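Local coordinates for NIPSNAP domain protein (Burkholderia xenovorans, PDB 5K9F), which is of unknown function but adopts the dimeric alpha-beta barrel fold of the NIPSNAP family and holds oxamic acid in a pocket between its sheet and helices, at residues A[12-17]-A[69-74]; A[21-26]-A[48-53]; A[25-30]-A[57-62]; A[35-40]-A[76-81]. One frame throughout, in Å; residues are numbered along the deposited sequence.

Contact 1: A[12-17]-A[69-74]; sequences EQRTYW and EDRTRR. With OXM (oxamic acid), chain B.
Glu-12 and Arg-71 join strand 10-18 to helix 68-79 through a two-bonded salt bridge. Arg-71 presents the side of its guanidinium, NE giving a bond of 2.9 Å to Glu-12 OE1 and NH2 one of 2.9 Å to Glu-12 OE2, nearly straight at 167° and 162°. Both oxygens lie close to the guanidinium plane, yet the nitrogens meet them from above the carboxylate, whose plane is turned 65° from that of the guanidinium. Arg-71 has the reach for this because its chain is fully extended from CG to NE, lying across the Glu-12 side chain.

A second salt bridge comes from within the strand: Arg-14 NH1 bonds Glu-12 OE2 at 2.9 Å, on its syn side and from the opposite face to Arg-71 NH2. With Thr-100 of the neighbouring strand 95-105 as a further hydrogen-bond partner, OE2 is held by three groups, which probably keeps the buried carboxylate ionised. In this dimeric alpha-beta barrel fold, the network spans from the face of the antiparallel sheet to the helix above it. Arg-14 NH1 and Arg-71 NH2 stand 4.2 Å apart, their like charges probably offset by the carboxylate they share.

Hydrogen bonds from the Arg-14 guanidinium to a hydroxyl lead on toward the ligand. Arg-14 NE and NH2 both grip Tyr-16 OH, each at 3.1 Å, in the guanidinium plane. Tyr-16 OH in turn lies 2.6 Å from N1 of oxamic acid, which approaches at the ring edge.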
# COMPACT_ATOMS: atom_id res chain seq x y z
N GLU A 12 16.05 2.81 16.10
CA GLU A 12 15.70 2.01 14.94
C GLU A 12 14.50 1.13 15.26
O GLU A 12 14.51 0.43 16.29
CB GLU A 12 16.88 1.14 14.49
CG GLU A 12 16.49 0.26 13.31
CD GLU A 12 17.63 -0.65 12.84
OE1 GLU A 12 18.65 -0.74 13.56
OE2 GLU A 12 17.49 -1.28 11.76
N GLN A 13 13.47 1.15 14.41
CA GLN A 13 12.33 0.25 14.56
C GLN A 13 12.35 -0.72 13.39
O GLN A 13 12.15 -0.31 12.24
CB GLN A 13 10.99 1.00 14.62
CG GLN A 13 9.84 -0.01 14.82
CD GLN A 13 8.51 0.63 15.18
OE1 GLN A 13 7.65 -0.02 15.77
NE2 GLN A 13 8.31 1.87 14.78
N ARG A 14 12.57 -2.00 13.68
CA ARG A 14 12.65 -3.03 12.66
C ARG A 14 11.40 -3.90 12.72
O ARG A 14 10.91 -4.21 13.81
CB ARG A 14 13.86 -3.94 12.85
CG ARG A 14 15.17 -3.26 12.70
CD ARG A 14 16.29 -4.21 13.07
NE ARG A 14 16.56 -5.26 12.09
CZ ARG A 14 17.25 -5.09 10.96
NH1 ARG A 14 17.72 -3.89 10.62
NH2 ARG A 14 17.48 -6.11 10.17
N THR A 15 10.90 -4.29 11.56
CA THR A 15 9.75 -5.19 11.50
C THR A 15 10.12 -6.39 10.65
O THR A 15 10.61 -6.23 9.53
CB THR A 15 8.52 -4.50 10.88
OG1 THR A 15 8.12 -3.37 11.66
CG2 THR A 15 7.33 -5.47 10.79
N TYR A 16 9.85 -7.59 11.17
CA TYR A 16 9.94 -8.81 10.38
C TYR A 16 8.54 -9.39 10.22
O TYR A 16 7.80 -9.49 11.20
CB TYR A 16 10.84 -9.85 11.04
CG TYR A 16 12.27 -9.43 11.29
CD1 TYR A 16 13.07 -10.16 12.14
CD2 TYR A 16 12.82 -8.33 10.64
CE1 TYR A 16 14.37 -9.80 12.39
CE2 TYR A 16 14.15 -7.96 10.88
CZ TYR A 16 14.91 -8.71 11.75
OH TYR A 16 16.21 -8.35 11.98
N TRP A 17 8.19 -9.74 8.99
CA TRP A 17 6.98 -10.51 8.72
C TRP A 17 7.38 -11.97 8.64
O TRP A 17 8.23 -12.34 7.81
CB TRP A 17 6.32 -10.07 7.41
CG TRP A 17 5.64 -8.72 7.47
CD1 TRP A 17 4.29 -8.48 7.56
CD2 TRP A 17 6.28 -7.43 7.42
NE1 TRP A 17 4.06 -7.13 7.58
CE2 TRP A 17 5.25 -6.46 7.49
CE3 TRP A 17 7.60 -7.01 7.32
CZ2 TRP A 17 5.51 -5.10 7.46
CZ3 TRP A 17 7.87 -5.65 7.29
CH2 TRP A 17 6.82 -4.71 7.34
N GLU A 69 26.82 6.24 13.23
CA GLU A 69 28.14 5.64 13.13
C GLU A 69 28.29 4.46 14.09
O GLU A 69 28.84 3.42 13.72
CB GLU A 69 29.22 6.69 13.43
N ASP A 70 27.79 4.61 15.32
CA ASP A 70 27.91 3.50 16.26
C ASP A 70 26.99 2.34 15.88
O ASP A 70 27.34 1.18 16.07
CB ASP A 70 27.62 3.96 17.68
CG ASP A 70 28.34 3.10 18.71
OD1 ASP A 70 29.55 2.83 18.54
OD2 ASP A 70 27.69 2.70 19.70
N ARG A 71 25.79 2.64 15.36
CA ARG A 71 24.94 1.58 14.84
C ARG A 71 25.68 0.80 13.75
O ARG A 71 25.65 -0.44 13.74
CB ARG A 71 23.63 2.17 14.30
CG ARG A 71 22.76 1.16 13.58
CD ARG A 71 21.52 1.83 13.01
NE ARG A 71 20.66 0.87 12.32
CZ ARG A 71 20.78 0.55 11.03
NH1 ARG A 71 21.72 1.12 10.29
NH2 ARG A 71 19.96 -0.33 10.49
N THR A 72 26.34 1.50 12.83
CA THR A 72 27.08 0.81 11.77
C THR A 72 28.14 -0.10 12.37
O THR A 72 28.27 -1.26 11.97
CB THR A 72 27.72 1.83 10.83
OG1 THR A 72 26.68 2.57 10.17
CG2 THR A 72 28.55 1.13 9.77
N ARG A 73 28.89 0.41 13.34
CA ARG A 73 29.96 -0.37 13.95
C ARG A 73 29.40 -1.62 14.64
O ARG A 73 29.91 -2.73 14.47
CB ARG A 73 30.72 0.50 14.95
CG ARG A 73 31.97 -0.12 15.54
CD ARG A 73 32.61 0.80 16.60
NE ARG A 73 31.73 0.99 17.76
CZ ARG A 73 31.72 0.19 18.82
NH1 ARG A 73 32.55 -0.85 18.88
NH2 ARG A 73 30.88 0.43 19.82
N ARG A 74 28.33 -1.44 15.42
CA ARG A 74 27.79 -2.56 16.18
C ARG A 74 27.13 -3.59 15.28
O ARG A 74 27.20 -4.79 15.55
CB ARG A 74 26.82 -2.03 17.24
CG ARG A 74 27.54 -1.25 18.35
CD ARG A 74 26.55 -0.58 19.31
NE ARG A 74 27.20 0.07 20.46
CZ ARG A 74 27.37 -0.51 21.64
NH1 ARG A 74 26.98 -1.76 21.84
NH2 ARG A 74 27.95 0.16 22.64
C1 OXM B . 17.26 -11.47 13.49
N1 OXM B . 17.54 -10.18 13.34
O1 OXM B . 16.82 -11.95 14.55
C2 OXM B . 17.43 -12.40 12.36
O2 OXM B . 17.06 -13.59 12.52
O3 OXM B . 17.92 -12.01 11.27

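Contact 2: A[21-26]-A[48-53]; sequences GSVSTF and YYFSET
The start of helix 23-33, where it lies over strand 45-51, the outermost of this chain's sheet on that side, packs through two separate side-chain pairs, Val-23 with Phe-50 and Phe-26 with Tyr-48. Val-23 places CG1 anti to its backbone N (chi1 168°), directing that methyl at the base of Phe-50: CG1 is 3.7 Å from Phe-50 CB and 4.0 Å from Phe-50 CG. The valine therefore rests on the root of the aromatic side chain, the two crossing at about a right angle.

About one helical turn after Val-23, the rim of the Phe-26 ring meets the hydroxyl of Tyr-48, which lies close to the ring plane with OH 3.5 Å from Phe-26 CE1. These side chains also cross at about a right angle, and no hydrogen bond joins the two segments. This helix-on-sheet layer belongs to the alpha-beta barrel fold, and Phe-26 lines the oxamic acid pocket within it. Leu-27 fills in beside both Tyr-48 and Phe-50, while the Tyr-48 ring stacks with Tyr-30. Beyond the strand, Tyr-49, Phe-50 and Ser-51 pair antiparallel with a strand of the second subunit, so the sheet continues across the interface, and Phe-108 of that subunit meets the Tyr-48 ring edge-to-face.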
# COMPACT_ATOMS: atom_id res chain seq x y z
N GLY A 21 1.88 -18.46 11.70
CA GLY A 21 1.91 -19.42 12.78
C GLY A 21 3.25 -19.59 13.45
O GLY A 21 3.34 -20.37 14.41
N SER A 22 4.29 -18.89 13.00
CA SER A 22 5.65 -19.18 13.44
C SER A 22 6.16 -18.22 14.52
O SER A 22 7.30 -18.38 14.96
CB SER A 22 6.60 -19.16 12.23
OG SER A 22 6.83 -17.85 11.77
N VAL A 23 5.35 -17.27 14.98
CA VAL A 23 5.85 -16.25 15.91
C VAL A 23 6.37 -16.88 17.19
O VAL A 23 7.47 -16.55 17.66
CB VAL A 23 4.76 -15.20 16.21
CG1 VAL A 23 5.19 -14.33 17.40
CG2 VAL A 23 4.51 -14.34 14.99
N SER A 24 5.60 -17.77 17.81
CA SER A 24 6.05 -18.33 19.08
C SER A 24 7.31 -19.17 18.90
O SER A 24 8.19 -19.15 19.77
CB SER A 24 4.93 -19.14 19.73
OG SER A 24 4.60 -20.28 18.96
N THR A 25 7.43 -19.89 17.79
CA THR A 25 8.64 -20.66 17.52
C THR A 25 9.84 -19.73 17.35
O THR A 25 10.92 -19.99 17.90
CB THR A 25 8.46 -21.51 16.27
OG1 THR A 25 7.40 -22.45 16.48
CG2 THR A 25 9.73 -22.28 15.94
N PHE A 26 9.66 -18.64 16.60
CA PHE A 26 10.75 -17.69 16.39
C PHE A 26 11.18 -17.06 17.71
O PHE A 26 12.38 -16.98 18.01
CB PHE A 26 10.31 -16.60 15.40
CG PHE A 26 11.38 -15.58 15.12
CD1 PHE A 26 11.50 -14.44 15.91
CD2 PHE A 26 12.25 -15.75 14.06
CE1 PHE A 26 12.49 -13.52 15.66
CE2 PHE A 26 13.24 -14.82 13.79
CZ PHE A 26 13.36 -13.70 14.60
N TYR A 48 10.66 -5.31 22.28
CA TYR A 48 10.61 -6.44 21.35
C TYR A 48 9.21 -7.01 21.47
O TYR A 48 8.82 -7.50 22.54
CB TYR A 48 11.68 -7.48 21.71
CG TYR A 48 12.19 -8.32 20.55
CD1 TYR A 48 11.37 -9.24 19.92
CD2 TYR A 48 13.51 -8.22 20.12
CE1 TYR A 48 11.85 -10.03 18.88
CE2 TYR A 48 13.99 -8.99 19.08
CZ TYR A 48 13.16 -9.89 18.46
OH TYR A 48 13.64 -10.67 17.41
N TYR A 49 8.43 -6.92 20.39
CA TYR A 49 7.00 -7.18 20.44
C TYR A 49 6.56 -8.11 19.31
O TYR A 49 7.26 -8.28 18.31
CB TYR A 49 6.19 -5.87 20.27
CG TYR A 49 6.61 -4.75 21.18
CD1 TYR A 49 6.18 -4.72 22.51
CD2 TYR A 49 7.41 -3.72 20.72
CE1 TYR A 49 6.55 -3.68 23.35
CE2 TYR A 49 7.78 -2.67 21.55
CZ TYR A 49 7.34 -2.66 22.85
OH TYR A 49 7.71 -1.62 23.70
N PHE A 50 5.37 -8.69 19.47
CA PHE A 50 4.68 -9.27 18.32
C PHE A 50 3.32 -8.61 18.16
O PHE A 50 2.76 -8.04 19.10
CB PHE A 50 4.56 -10.81 18.41
CG PHE A 50 3.78 -11.32 19.60
CD1 PHE A 50 4.41 -11.56 20.81
CD2 PHE A 50 2.45 -11.64 19.47
CE1 PHE A 50 3.69 -12.07 21.90
CE2 PHE A 50 1.73 -12.15 20.55
CZ PHE A 50 2.35 -12.36 21.75
N SER A 51 2.79 -8.64 16.94
CA SER A 51 1.57 -7.90 16.66
C SER A 51 0.33 -8.66 17.11
O SER A 51 0.25 -9.89 17.01
CB SER A 51 1.47 -7.59 15.16
OG SER A 51 1.52 -8.79 14.40
N GLU A 52 -0.66 -7.90 17.61
CA GLU A 52 -1.99 -8.43 17.89
C GLU A 52 -3.04 -7.92 16.93
O GLU A 52 -4.09 -8.55 16.78
CB GLU A 52 -2.44 -8.07 19.31
CG GLU A 52 -1.58 -8.65 20.43
CD GLU A 52 -1.80 -10.13 20.67
OE1 GLU A 52 -1.13 -10.68 21.58
OE2 GLU A 52 -2.64 -10.76 19.99
N THR A 53 -2.78 -6.80 16.26
CA THR A 53 -3.67 -6.28 15.22
C THR A 53 -2.83 -5.88 14.01
O THR A 53 -1.59 -5.88 14.04
CB THR A 53 -4.52 -5.09 15.70
OG1 THR A 53 -3.68 -3.97 16.02
CG2 THR A 53 -5.34 -5.46 16.95

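Contact 3: A[25-30]-A[57-62]; sequences TFLSLY and NRVIQL
Val-59, on strand 58-65, is touched by two successive residues of helix 23-33, Phe-26 and Leu-27, each meeting a different methyl of the valine. CG1 of Val-59 lies 4.1 Å from Leu-27 CD2, the two side chains running antiparallel alongside one another. CG2 of Val-59 comes within 4.2 Å of Phe-26 CE1. Val-59 is modelled in two conformers, so this sharing-out of its methyls holds for one of them and is doubtful for the other. Both distances are at the loose end of van der Waals contact, and the join is wholly apolar.

Leu-27 starts from the flank of the helix; CD1 takes the extended direction (chi2 176°), while the other branch, CD2, turns to the strand. Such a helix laid on the face of the antiparallel sheet that points away from the barrel interior is the layering of the alpha-beta barrel fold, and all three residues are buried in it. Around this first shell, Leu-18 and Met-94 pack on Phe-26, and Tyr-16 on Val-59. The backbone of Val-59 is fixed by pairing with Tyr-16, that of Gln-61 by pairing with Arg-14. On the helix, the Tyr-30 N to Phe-26 O bond of 2.8 Å sets the turn that leads to Tyr-30, whose side chain packs on Leu-35 of the next helix.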
# COMPACT_ATOMS: atom_id res chain seq x y z
N THR A 25 7.43 -19.89 17.79
CA THR A 25 8.64 -20.66 17.52
C THR A 25 9.84 -19.73 17.35
O THR A 25 10.92 -19.99 17.90
CB THR A 25 8.46 -21.51 16.27
OG1 THR A 25 7.40 -22.45 16.48
CG2 THR A 25 9.73 -22.28 15.94
N PHE A 26 9.66 -18.64 16.60
CA PHE A 26 10.75 -17.69 16.39
C PHE A 26 11.18 -17.06 17.71
O PHE A 26 12.38 -16.98 18.01
CB PHE A 26 10.31 -16.60 15.40
CG PHE A 26 11.38 -15.58 15.12
CD1 PHE A 26 11.50 -14.44 15.91
CD2 PHE A 26 12.25 -15.75 14.06
CE1 PHE A 26 12.49 -13.52 15.66
CE2 PHE A 26 13.24 -14.82 13.79
CZ PHE A 26 13.36 -13.70 14.60
N LEU A 27 10.22 -16.61 18.52
CA LEU A 27 10.57 -15.92 19.76
C LEU A 27 11.28 -16.86 20.73
O LEU A 27 12.19 -16.44 21.44
CB LEU A 27 9.33 -15.31 20.41
CG LEU A 27 8.75 -14.11 19.65
CD1 LEU A 27 7.46 -13.65 20.33
CD2 LEU A 27 9.77 -12.98 19.55
N SER A 28 10.85 -18.12 20.79
CA SER A 28 11.52 -19.08 21.67
C SER A 28 12.94 -19.35 21.20
O SER A 28 13.87 -19.42 22.03
CB SER A 28 10.72 -20.38 21.72
OG SER A 28 9.50 -20.18 22.41
N LEU A 29 13.13 -19.54 19.90
CA LEU A 29 14.46 -19.81 19.36
C LEU A 29 15.37 -18.60 19.54
O LEU A 29 16.55 -18.75 19.91
CB LEU A 29 14.35 -20.19 17.89
CG LEU A 29 15.61 -20.65 17.15
CD1 LEU A 29 16.18 -21.92 17.76
CD2 LEU A 29 15.25 -20.88 15.69
N TYR A 30 14.85 -17.40 19.28
CA TYR A 30 15.63 -16.18 19.47
C TYR A 30 16.04 -16.01 20.93
O TYR A 30 17.21 -15.73 21.22
CB TYR A 30 14.82 -14.96 18.98
CG TYR A 30 15.51 -13.64 19.27
CD1 TYR A 30 16.61 -13.24 18.52
CD2 TYR A 30 15.09 -12.82 20.31
CE1 TYR A 30 17.25 -12.03 18.79
CE2 TYR A 30 15.73 -11.62 20.59
CZ TYR A 30 16.80 -11.23 19.81
OH TYR A 30 17.44 -10.03 20.09
N ASN A 57 1.55 -12.01 12.61
CA ASN A 57 2.84 -12.66 12.38
C ASN A 57 3.98 -11.67 12.17
O ASN A 57 4.95 -11.97 11.48
CB ASN A 57 2.76 -13.62 11.19
CG ASN A 57 1.61 -14.58 11.33
OD1 ASN A 57 1.57 -15.36 12.27
ND2 ASN A 57 0.64 -14.50 10.41
N ARG A 58 3.88 -10.48 12.76
CA ARG A 58 4.97 -9.52 12.76
C ARG A 58 5.70 -9.56 14.08
O ARG A 58 5.07 -9.67 15.15
CB ARG A 58 4.48 -8.09 12.56
CG ARG A 58 4.03 -7.75 11.16
CD ARG A 58 3.61 -6.29 11.12
NE ARG A 58 2.37 -6.05 11.88
CZ ARG A 58 2.05 -4.90 12.45
NH1 ARG A 58 2.86 -3.85 12.38
NH2 ARG A 58 0.88 -4.80 13.10
N VAL A 59 7.02 -9.47 14.04
CA VAL A 59 7.80 -9.15 15.23
C VAL A 59 8.47 -7.80 15.00
O VAL A 59 9.03 -7.55 13.93
CB VAL A 59 8.82 -10.25 15.59
CG1 VAL A 59 8.10 -11.49 16.11
CG2 VAL A 59 9.71 -10.60 14.41
N ILE A 60 8.38 -6.94 16.01
CA ILE A 60 8.75 -5.54 15.92
C ILE A 60 9.76 -5.26 17.02
O ILE A 60 9.49 -5.56 18.19
CB ILE A 60 7.52 -4.64 16.05
CG1 ILE A 60 6.56 -4.89 14.88
CG2 ILE A 60 7.91 -3.18 16.11
CD1 ILE A 60 5.22 -4.23 15.09
N GLN A 61 10.92 -4.71 16.65
CA GLN A 61 11.94 -4.44 17.65
C GLN A 61 12.41 -3.00 17.56
O GLN A 61 12.52 -2.43 16.47
CB GLN A 61 13.13 -5.40 17.52
CG GLN A 61 13.71 -5.53 16.15
CD GLN A 61 14.58 -6.76 16.02
OE1 GLN A 61 15.77 -6.72 16.31
NE2 GLN A 61 13.97 -7.87 15.60
N LEU A 62 12.67 -2.40 18.72
CA LEU A 62 13.22 -1.06 18.78
C LEU A 62 14.56 -1.11 19.49
O LEU A 62 14.69 -1.70 20.56
CB LEU A 62 12.28 -0.10 19.52
CG LEU A 62 11.05 0.31 18.69
CD1 LEU A 62 9.93 -0.71 18.83
CD2 LEU A 62 10.58 1.70 19.10

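Contact 4: A[35-40]-A[76-81]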
# COMPACT_ATOMS: atom_id res chain seq x y z
N LEU A 35 19.24 -13.73 21.50
CA LEU A 35 19.07 -12.50 22.28
C LEU A 35 20.37 -12.05 22.94
O LEU A 35 20.75 -10.87 22.83
CB LEU A 35 17.99 -12.73 23.34
CG LEU A 35 17.83 -11.62 24.38
CD1 LEU A 35 17.43 -10.29 23.73
CD2 LEU A 35 16.81 -12.03 25.43
N ALA A 36 21.06 -12.95 23.65
CA ALA A 36 22.25 -12.52 24.38
C ALA A 36 23.31 -11.99 23.42
O ALA A 36 23.95 -10.98 23.71
CB ALA A 36 22.80 -13.68 25.21
N ILE A 37 23.47 -12.64 22.27
CA ILE A 37 24.46 -12.20 21.29
C ILE A 37 24.07 -10.85 20.71
O ILE A 37 24.88 -9.91 20.65
CB ILE A 37 24.63 -13.25 20.19
CG1 ILE A 37 25.13 -14.58 20.77
CG2 ILE A 37 25.58 -12.75 19.11
CD1 ILE A 37 24.94 -15.73 19.82
N GLN A 38 22.81 -10.72 20.26
CA GLN A 38 22.37 -9.51 19.59
C GLN A 38 22.34 -8.32 20.54
O GLN A 38 22.81 -7.23 20.21
CB GLN A 38 21.00 -9.71 18.95
CG GLN A 38 20.57 -8.45 18.19
CD GLN A 38 19.35 -8.67 17.32
OE1 GLN A 38 18.37 -9.30 17.73
NE2 GLN A 38 19.40 -8.15 16.10
N ALA A 39 21.77 -8.51 21.74
CA ALA A 39 21.75 -7.42 22.71
C ALA A 39 23.16 -7.06 23.16
O ALA A 39 23.46 -5.89 23.40
CB ALA A 39 20.88 -7.80 23.91
N GLY A 40 24.03 -8.06 23.27
CA GLY A 40 25.41 -7.77 23.64
C GLY A 40 26.12 -6.91 22.62
O GLY A 40 26.88 -6.01 22.98
N ALA A 76 28.06 -4.37 12.26
CA ALA A 76 29.10 -5.16 11.61
C ALA A 76 29.72 -6.14 12.60
O ALA A 76 30.08 -7.26 12.23
CB ALA A 76 30.18 -4.24 11.02
N ILE A 77 29.84 -5.73 13.87
CA ILE A 77 30.30 -6.66 14.90
C ILE A 77 29.36 -7.84 15.00
O ILE A 77 29.79 -9.00 15.08
CB ILE A 77 30.45 -5.94 16.25
CG1 ILE A 77 31.65 -4.98 16.21
CG2 ILE A 77 30.61 -6.96 17.39
CD1 ILE A 77 31.72 -4.05 17.38
N LEU A 78 28.05 -7.57 14.98
CA LEU A 78 27.08 -8.66 15.10
C LEU A 78 27.12 -9.55 13.87
O LEU A 78 27.15 -10.79 13.99
CB LEU A 78 25.69 -8.08 15.32
CG LEU A 78 24.56 -9.09 15.33
CD1 LEU A 78 24.71 -10.02 16.53
CD2 LEU A 78 23.24 -8.33 15.37
N SER A 79 27.13 -8.95 12.68
CA SER A 79 27.07 -9.71 11.44
C SER A 79 28.26 -10.64 11.27
O SER A 79 28.14 -11.70 10.65
CB SER A 79 26.99 -8.77 10.24
OG SER A 79 25.76 -8.06 10.23
N GLY A 80 29.42 -10.26 11.81
CA GLY A 80 30.58 -11.11 11.73
C GLY A 80 30.72 -12.14 12.83
O GLY A 80 31.70 -12.89 12.83
N ASN A 81 29.78 -12.20 13.76
CA ASN A 81 29.90 -13.11 14.90
C ASN A 81 29.53 -14.52 14.47
O ASN A 81 28.42 -14.74 13.97
CB ASN A 81 28.99 -12.62 16.02
CG ASN A 81 29.07 -13.49 17.27
OD1 ASN A 81 28.66 -14.65 17.26
ND2 ASN A 81 29.55 -12.91 18.35
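Helix 35-42 and the end of helix 68-79 come closest at Gln-38 and Leu-78, whose CA atoms are 6.6 Å apart. This is helix-to-helix packing in the helical layer of the alpha-beta barrel fold, above the sheet, and no hydrogen bond crosses it. Leu-78 carries the contact: it lies with CG anti to the backbone N (chi1 175°) and spreads its two methyls over neighbouring residues of the other helix. CD1 lies 3.9 Å from Ile-37 CG2 and equally 3.9 Å from Gln-38 CA, reaching the helix backbone itself. CD2 turns to the stem of Gln-38, 3.9 Å from its CG and within the same distance of its NE2.

Gln-38 is drawn out, its CG anti to the backbone N and its chain extended beyond, so that the aliphatic part passes obliquely by Leu-78 while the amide is carried onward into the oxamic acid pocket. There OE1 is hydrogen-bonded to the hydroxyl of Tyr-30, which fixes the carbonyl end of the amide; Gln-61 and Trp-63 of the sheet touch the side chain too. Trp-84, another pocket residue, packs on Ile-37, Gln-38 and Leu-78, tying helix 82-91 into the same cluster.

At the other end of the contact, Asn-81 is the N-cap of helix 82-91, its OD1 accepting a hydrogen bond from Trp-84 N. The amide held in that capping pose is met by the methyl CG2 of Ile-37, which sits 4.0 Å from Asn-81 CG.

In the fold
All four contacts include a residue of the oxamic acid pocket: Tyr-16 in contact 1, Phe-26 in contacts 2 and 3, and Gln-38 in contact 4. Contacts 2 and 3 share Phe-26 and lie about 5 Å apart between centres, over the neighbouring strands 45-51 and 58-65, whose pairing includes Tyr-49 N to Ile-60 O at 2.8 Å. Contact 3 joins contact 1 through strand pairing, Tyr-16 N to Val-59 O at 2.9 Å, and contact 4 through Tyr-30 OH to Gln-38 OE1 at 2.6 Å. Contacts 1 and 4 both use helix 68-79, their centres about 11 Å apart.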